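Local coordinates for protein 2-hydroxyhepta-2,4-diene-1,7-dioate isomerase (Mycobacterium abscessus, PDB 3RR6) that is of unknown function but belongs to the fumarylacetoacetate hydrolase family and may act as a metal-dependent isomerase or acetylpyruvate hydrolase, at residues 188-194 and 244-250; 99-103 and 255-259; 114-118 and 236-240. All coordinates share one frame; numbering follows the deposited sequence.

Contact 1: residues 188-194 and 244-250; sequences EIRTEVN and DTVSVTI. With PEG (di(hydroxyethyl)ether), chain F.
Arg190 lies alongside Thr249 on one face of an antiparallel strand pair. Thr249 CB sits 4.0 Å above the guanidinium plane, offset toward its rim. Thr249 CG2 is 3.8 Å from Arg190 NH1. Arg190 CG stands between its backbone N and carbonyl carbon (chi1 89°), and the chain runs extended from there, which keeps it beside Thr249. Two carboxylates meet the guanidinium at its edge, in its plane, as salt bridges. The bond from Arg190 NE to Glu192 OE2 is short and straight, 2.9 Å. That from Arg190 NH1 to Glu188 OE2 is long and weak, 3.4 Å. Glu188, Arg190 and Glu192 form a network along the strand, and Glu188 OE1 links it to Arg200 on strand 196-202. Thr249 OG1 turns to Thr255 on the next strand.

Asn194 closes the far end. Its OD1 accepts Thr245 N at 2.9 Å and also PEG O1, and its N donates to Thr245 O. Its ND2 reaches Asp244 OD1 at 3.0 Å from above the carboxylate, the two planes 75° apart. Asp244 OD2 is held by Val241 N.

On the other face, Thr191, Val193 and Val246 touch His117, Ile250 touches Leu121, and Val248 and Ile250 touch Ile146. Arg190/Thr249 and Glu192/Ser247 are hydrogen-bonded pairs alternating with non-hydrogen-bonded ones. This is an antiparallel strand pair inside a mixed sheet of the fumarylacetoacetate hydrolase C-terminal region.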
# COMPACT_ATOMS: atom_id res chain seq x y z
N GLU A 188 6.99 0.99 12.80
CA GLU A 188 7.44 2.28 12.27
C GLU A 188 7.15 2.40 10.79
O GLU A 188 7.34 1.44 10.03
CB GLU A 188 8.94 2.52 12.50
CG GLU A 188 9.34 3.96 12.13
CD GLU A 188 10.84 4.23 12.13
OE1 GLU A 188 11.33 4.74 13.15
OE2 GLU A 188 11.51 3.99 11.10
N ILE A 189 6.69 3.58 10.38
CA ILE A 189 6.51 3.92 8.98
C ILE A 189 7.25 5.23 8.73
O ILE A 189 7.13 6.17 9.52
CB ILE A 189 5.00 4.02 8.61
CG1 ILE A 189 4.83 4.46 7.15
CG2 ILE A 189 4.23 4.97 9.55
CD1 ILE A 189 3.42 4.25 6.64
N ARG A 190 8.03 5.29 7.65
CA ARG A 190 8.73 6.53 7.33
C ARG A 190 8.82 6.76 5.84
O ARG A 190 8.90 5.81 5.05
CB ARG A 190 10.10 6.56 8.01
CG ARG A 190 11.23 5.99 7.24
CD ARG A 190 12.57 6.38 7.86
NE ARG A 190 13.63 5.71 7.13
CZ ARG A 190 14.02 4.45 7.33
NH1 ARG A 190 13.46 3.70 8.27
NH2 ARG A 190 14.99 3.95 6.58
N THR A 191 8.79 8.03 5.44
CA THR A 191 8.89 8.41 4.03
C THR A 191 10.10 9.30 3.86
O THR A 191 10.29 10.24 4.64
CB THR A 191 7.65 9.18 3.58
OG1 THR A 191 6.49 8.37 3.80
CG2 THR A 191 7.74 9.55 2.09
N GLU A 192 10.91 9.00 2.84
CA GLU A 192 12.09 9.80 2.51
C GLU A 192 12.00 10.32 1.08
O GLU A 192 11.54 9.62 0.19
CB GLU A 192 13.38 8.99 2.68
CG GLU A 192 13.65 8.51 4.09
CD GLU A 192 14.96 7.74 4.23
OE1 GLU A 192 15.72 7.64 3.24
OE2 GLU A 192 15.24 7.25 5.35
N VAL A 193 12.44 11.55 0.87
CA VAL A 193 12.59 12.11 -0.47
C VAL A 193 14.06 12.50 -0.60
O VAL A 193 14.58 13.31 0.17
CB VAL A 193 11.69 13.33 -0.69
CG1 VAL A 193 11.97 13.98 -2.06
CG2 VAL A 193 10.22 12.94 -0.57
N ASN A 194 14.74 11.87 -1.56
CA ASN A 194 16.18 12.09 -1.78
C ASN A 194 16.99 11.91 -0.48
O ASN A 194 17.92 12.67 -0.21
CB ASN A 194 16.41 13.47 -2.40
CG ASN A 194 15.62 13.67 -3.66
OD1 ASN A 194 15.37 12.72 -4.41
ND2 ASN A 194 15.19 14.91 -3.89
N ASP A 244 13.11 13.59 -8.33
CA ASP A 244 13.14 13.07 -6.96
C ASP A 244 13.10 11.54 -6.95
O ASP A 244 12.69 10.92 -7.92
CB ASP A 244 11.93 13.54 -6.15
CG ASP A 244 12.01 14.99 -5.70
OD1 ASP A 244 13.07 15.64 -5.83
OD2 ASP A 244 10.98 15.48 -5.20
N THR A 245 13.56 10.96 -5.84
CA THR A 245 13.24 9.56 -5.50
C THR A 245 12.53 9.59 -4.17
O THR A 245 12.99 10.24 -3.23
CB THR A 245 14.50 8.68 -5.41
OG1 THR A 245 15.08 8.57 -6.72
CG2 THR A 245 14.15 7.28 -4.92
N VAL A 246 11.38 8.92 -4.10
CA VAL A 246 10.60 8.86 -2.87
C VAL A 246 10.50 7.41 -2.42
O VAL A 246 10.19 6.52 -3.22
CB VAL A 246 9.20 9.52 -3.03
CG1 VAL A 246 8.41 8.91 -4.19
CG2 VAL A 246 8.39 9.44 -1.73
N SER A 247 10.80 7.18 -1.15
CA SER A 247 10.72 5.84 -0.60
C SER A 247 9.90 5.83 0.67
O SER A 247 9.86 6.81 1.42
CB SER A 247 12.11 5.28 -0.33
OG SER A 247 12.73 5.93 0.76
N VAL A 248 9.22 4.71 0.89
CA VAL A 248 8.43 4.50 2.09
C VAL A 248 8.92 3.20 2.70
O VAL A 248 8.98 2.18 2.02
CB VAL A 248 6.92 4.40 1.77
CG1 VAL A 248 6.11 4.27 3.05
CG2 VAL A 248 6.44 5.63 0.96
N THR A 249 9.28 3.25 3.97
CA THR A 249 9.83 2.09 4.67
C THR A 249 8.90 1.75 5.84
O THR A 249 8.50 2.62 6.62
CB THR A 249 11.26 2.37 5.17
OG1 THR A 249 12.11 2.67 4.05
CG2 THR A 249 11.82 1.18 5.95
N ILE A 250 8.53 0.47 5.95
CA ILE A 250 7.73 0.01 7.08
C ILE A 250 8.45 -1.13 7.78
O ILE A 250 8.86 -2.11 7.15
CB ILE A 250 6.30 -0.42 6.66
CG1 ILE A 250 5.56 0.78 6.05
CG2 ILE A 250 5.51 -0.96 7.87
CD1 ILE A 250 4.11 0.51 5.65
C1 PEG F . 16.61 11.28 -7.28
O1 PEG F . 17.24 10.94 -6.03
C2 PEG F . 16.71 10.20 -8.36
O2 PEG F . 15.42 9.93 -8.95
C3 PEG F . 15.32 10.02 -10.37
C4 PEG F . 13.91 10.50 -10.69
O4 PEG F . 13.66 10.67 -12.08
O HOH W 1 10.43 2.44 9.13
O HOH W 2 15.48 6.49 0.34

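Contact 2: residues 99-103 and 255-259; sequences IIGPG and TLSNP. With EDO (1,2-ethanediol), chain C.
Asn258 ND2 is gripped by two backbone carbonyls of the loop that follows strand 99-100. It donates to Gly101 O at 3.1 Å, and to Leu104 O just beyond the segment. The bond to Gly101 O is bent, with an angle of 138° at the hydrogen. The acceptor lies close to the plane of the amide, but the nitrogen is tilted out of the carbonyl plane of Gly101. CG of Asn258 sits beside its backbone N and anti to its carbonyl carbon (chi1 -60°), which swings the amide across to the loop. Ile100 CD1 comes within 3.7 Å of Asn258 ND2, so an apolar tip borders the buried amide.

The main chain supplies the second tie. Gly103 N donates to Ser257 O at 2.9 Å. Gly103 has a positive phi of 86°, where a side chain would be jammed against the preceding carbonyl. The carbonyl oxygen of the same residue, Gly103 O, meets the ring of Pro259, with Pro259 CD 3.3 Å away.

Pro102 adds an apolar contact. Its CG is 4.1 Å from Leu256 CD1, and the two side chains cross at about a right angle. Pro173 of strand 172-179 touches both Leu256 and Asn258.

Strand 99-100 pairs with 172-179, and strand 106-107 pairs with 254-261. The arrangement is a connecting loop between strands 99-100 and 106-107, laid across strand 254-261 and tied to it by an asparagine side-chain amide, within the fumarylacetoacetate hydrolase C-terminal region.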
# COMPACT_ATOMS: atom_id res chain seq x y z
N ILE A 99 -1.88 1.52 -10.03
CA ILE A 99 -0.87 0.74 -9.34
C ILE A 99 0.39 0.61 -10.19
O ILE A 99 0.32 0.38 -11.41
CB ILE A 99 -1.40 -0.66 -8.96
CG1 ILE A 99 -2.55 -0.54 -7.95
CG2 ILE A 99 -0.28 -1.52 -8.36
CD1 ILE A 99 -3.33 -1.82 -7.70
N ILE A 100 1.54 0.82 -9.55
CA ILE A 100 2.85 0.47 -10.10
C ILE A 100 3.67 -0.21 -9.00
O ILE A 100 3.42 -0.00 -7.81
CB ILE A 100 3.65 1.68 -10.66
CG1 ILE A 100 3.79 2.80 -9.62
CG2 ILE A 100 2.99 2.21 -11.94
CD1 ILE A 100 4.82 3.89 -10.04
N GLY A 101 4.63 -1.04 -9.41
CA GLY A 101 5.51 -1.71 -8.46
C GLY A 101 6.76 -0.91 -8.14
O GLY A 101 6.94 0.21 -8.62
N PRO A 102 7.66 -1.50 -7.32
CA PRO A 102 8.93 -0.87 -6.97
C PRO A 102 9.75 -0.47 -8.18
O PRO A 102 9.83 -1.21 -9.17
CB PRO A 102 9.66 -1.96 -6.19
CG PRO A 102 8.62 -2.86 -5.71
CD PRO A 102 7.51 -2.83 -6.70
N GLY A 103 10.37 0.70 -8.11
CA GLY A 103 11.35 1.10 -9.11
C GLY A 103 10.82 1.77 -10.36
O GLY A 103 11.58 2.44 -11.06
N THR A 255 11.25 -1.68 2.07
CA THR A 255 11.22 -0.34 1.49
C THR A 255 10.63 -0.38 0.08
O THR A 255 11.00 -1.23 -0.74
CB THR A 255 12.64 0.29 1.43
OG1 THR A 255 13.15 0.41 2.76
CG2 THR A 255 12.61 1.67 0.75
N LEU A 256 9.70 0.53 -0.16
CA LEU A 256 9.11 0.77 -1.47
C LEU A 256 9.67 2.08 -2.00
O LEU A 256 9.38 3.13 -1.45
CB LEU A 256 7.59 0.88 -1.34
CG LEU A 256 6.77 1.29 -2.56
CD1 LEU A 256 6.91 0.27 -3.70
CD2 LEU A 256 5.30 1.50 -2.18
N SER A 257 10.44 2.02 -3.08
CA SER A 257 11.10 3.20 -3.64
C SER A 257 10.73 3.40 -5.09
O SER A 257 10.69 2.43 -5.86
CB SER A 257 12.61 3.04 -3.52
OG SER A 257 13.27 4.22 -3.97
N ASN A 258 10.47 4.65 -5.47
CA ASN A 258 10.15 5.01 -6.85
C ASN A 258 10.79 6.33 -7.26
O ASN A 258 10.73 7.31 -6.51
CB ASN A 258 8.63 5.16 -7.03
CG ASN A 258 7.88 3.90 -6.71
OD1 ASN A 258 7.50 3.65 -5.57
ND2 ASN A 258 7.65 3.08 -7.74
N PRO A 259 11.39 6.38 -8.46
CA PRO A 259 11.76 7.68 -9.03
C PRO A 259 10.53 8.48 -9.45
O PRO A 259 9.45 7.90 -9.61
CB PRO A 259 12.59 7.30 -10.25
CG PRO A 259 12.19 5.95 -10.61
CD PRO A 259 11.60 5.27 -9.41
C1 EDO C . 12.63 -3.98 -0.26
O1 EDO C . 13.03 -3.71 1.08
C2 EDO C . 13.80 -3.92 -1.22
O2 EDO C . 13.36 -4.35 -2.51

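Contact 3: residues 114-118 and 236-240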
# COMPACT_ATOMS: atom_id res chain seq x y z
N GLU A 114 0.89 20.37 -8.40
CA GLU A 114 1.32 20.15 -7.02
C GLU A 114 1.00 18.72 -6.61
O GLU A 114 -0.15 18.42 -6.27
CB GLU A 114 0.60 21.12 -6.08
CG GLU A 114 1.08 21.04 -4.65
CD GLU A 114 0.40 22.05 -3.73
OE1 GLU A 114 0.69 22.01 -2.51
OE2 GLU A 114 -0.43 22.86 -4.20
N VAL A 115 2.01 17.85 -6.63
CA VAL A 115 1.80 16.42 -6.36
C VAL A 115 2.54 16.04 -5.08
O VAL A 115 3.71 16.38 -4.91
CB VAL A 115 2.30 15.56 -7.53
CG1 VAL A 115 2.13 14.06 -7.22
CG2 VAL A 115 1.53 15.91 -8.81
N HIS A 116 1.84 15.36 -4.16
CA HIS A 116 2.39 15.01 -2.85
C HIS A 116 2.50 13.51 -2.64
O HIS A 116 1.70 12.74 -3.18
CB HIS A 116 1.51 15.59 -1.75
CG HIS A 116 1.61 17.07 -1.60
ND1 HIS A 116 1.17 17.73 -0.48
CD2 HIS A 116 2.12 18.02 -2.42
CE1 HIS A 116 1.39 19.03 -0.62
NE2 HIS A 116 1.97 19.23 -1.79
N HIS A 117 3.49 13.12 -1.84
CA HIS A 117 3.64 11.75 -1.35
C HIS A 117 2.80 11.53 -0.10
O HIS A 117 2.65 12.43 0.73
CB HIS A 117 5.11 11.43 -1.01
CG HIS A 117 5.73 12.37 -0.01
ND1 HIS A 117 5.47 12.32 1.34
CD2 HIS A 117 6.62 13.39 -0.18
CE1 HIS A 117 6.16 13.27 1.96
NE2 HIS A 117 6.86 13.93 1.06
N GLU A 118 2.33 10.30 0.07
CA GLU A 118 1.58 9.88 1.27
C GLU A 118 1.92 8.42 1.56
O GLU A 118 1.31 7.50 1.01
CB GLU A 118 0.07 10.08 1.08
CG GLU A 118 -0.31 11.55 0.83
CD GLU A 118 -1.79 11.84 0.77
OE1 GLU A 118 -2.61 10.94 1.01
OE2 GLU A 118 -2.13 13.01 0.45
N GLY A 236 3.61 15.37 7.71
CA GLY A 236 4.84 15.47 6.92
C GLY A 236 4.63 15.24 5.43
O GLY A 236 5.59 15.15 4.68
N VAL A 237 3.36 15.13 5.03
CA VAL A 237 2.99 15.04 3.61
C VAL A 237 3.50 16.29 2.90
O VAL A 237 3.34 17.41 3.40
CB VAL A 237 1.46 14.93 3.44
CG1 VAL A 237 1.05 15.02 1.99
CG2 VAL A 237 0.94 13.62 4.04
N GLY A 238 4.16 16.10 1.77
CA GLY A 238 4.74 17.21 1.03
C GLY A 238 5.01 16.84 -0.41
O GLY A 238 4.71 15.73 -0.84
N PRO A 239 5.59 17.78 -1.17
CA PRO A 239 5.70 17.63 -2.62
C PRO A 239 6.78 16.66 -3.10
O PRO A 239 7.80 16.47 -2.44
CB PRO A 239 6.02 19.05 -3.09
CG PRO A 239 6.71 19.66 -1.96
CD PRO A 239 6.02 19.12 -0.73
N ILE A 240 6.52 16.07 -4.26
CA ILE A 240 7.51 15.35 -5.05
C ILE A 240 7.56 16.04 -6.41
O ILE A 240 6.53 16.51 -6.92
CB ILE A 240 7.19 13.84 -5.20
CG1 ILE A 240 5.77 13.61 -5.72
CG2 ILE A 240 7.37 13.15 -3.87
CD1 ILE A 240 5.46 12.15 -6.07
O HOH W 3 4.74 18.62 -7.33
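The His116 ring lies flat over the backbone of Gly238 and Pro239. Gly238 CA is 4.0 Å from the ring centroid and 15° off the normal, a CH-pi contact. Gly238 has no side chain, and its backbone comes right under the ring. Val237 CG1 meets the edge of the same ring, 3.7 Å from His116 ND1. The ring also gives a weak bond from NE2 to Glu114 OE1.

His117 turns the other way. Its CG sits between the backbone N and carbonyl carbon (chi1 56°). Gly238 O lies over one face, 3.0 Å from the His117 ring plane and offset toward the rim. Ile240 CG2 touches the ring edge, 3.8 Å from His117 CD2. Gln199 and Arg198 hold its nitrogens by weak bonds. His117 O is buried beside Val237 CG1 and has no partner.

Two backbone bonds join strand 115-125 to the short, weakly bonded strand 238-239: Ile240 N to Val115 O at 2.9 Å, and His117 N to Gly238 O at 3.0 Å. Water 3 bridges Val115 N and Ile240 O. Glu118 CG rests on Val237, while its carboxylate lies close to that of Asp149. No metal takes part, but a short antiparallel pairing beside Glu118 and Asp149 is consistent with the family's metal-site region.

Contacts 1 and 2 belong to one sheet, because strands 245-250 and 254-261 are neighbours in it. Their centres are 10 Å apart. Val248 O lies 2.8 Å from Leu256 N, a probable hydrogen bond. Contact 3 packs against the apolar face of contact 1, with centres 11 Å apart. His117 CD2 is 3.7 Å from Val193 CG2. Contacts 2 and 3 do not touch; their nearest atoms are about 7 Å apart. Contact 3 holds Glu118, near Asp149, and so is the contact most plausibly close to a metal site. PEG and ethanediol at contacts 1 and 2 probably come from the crystallisation liquor.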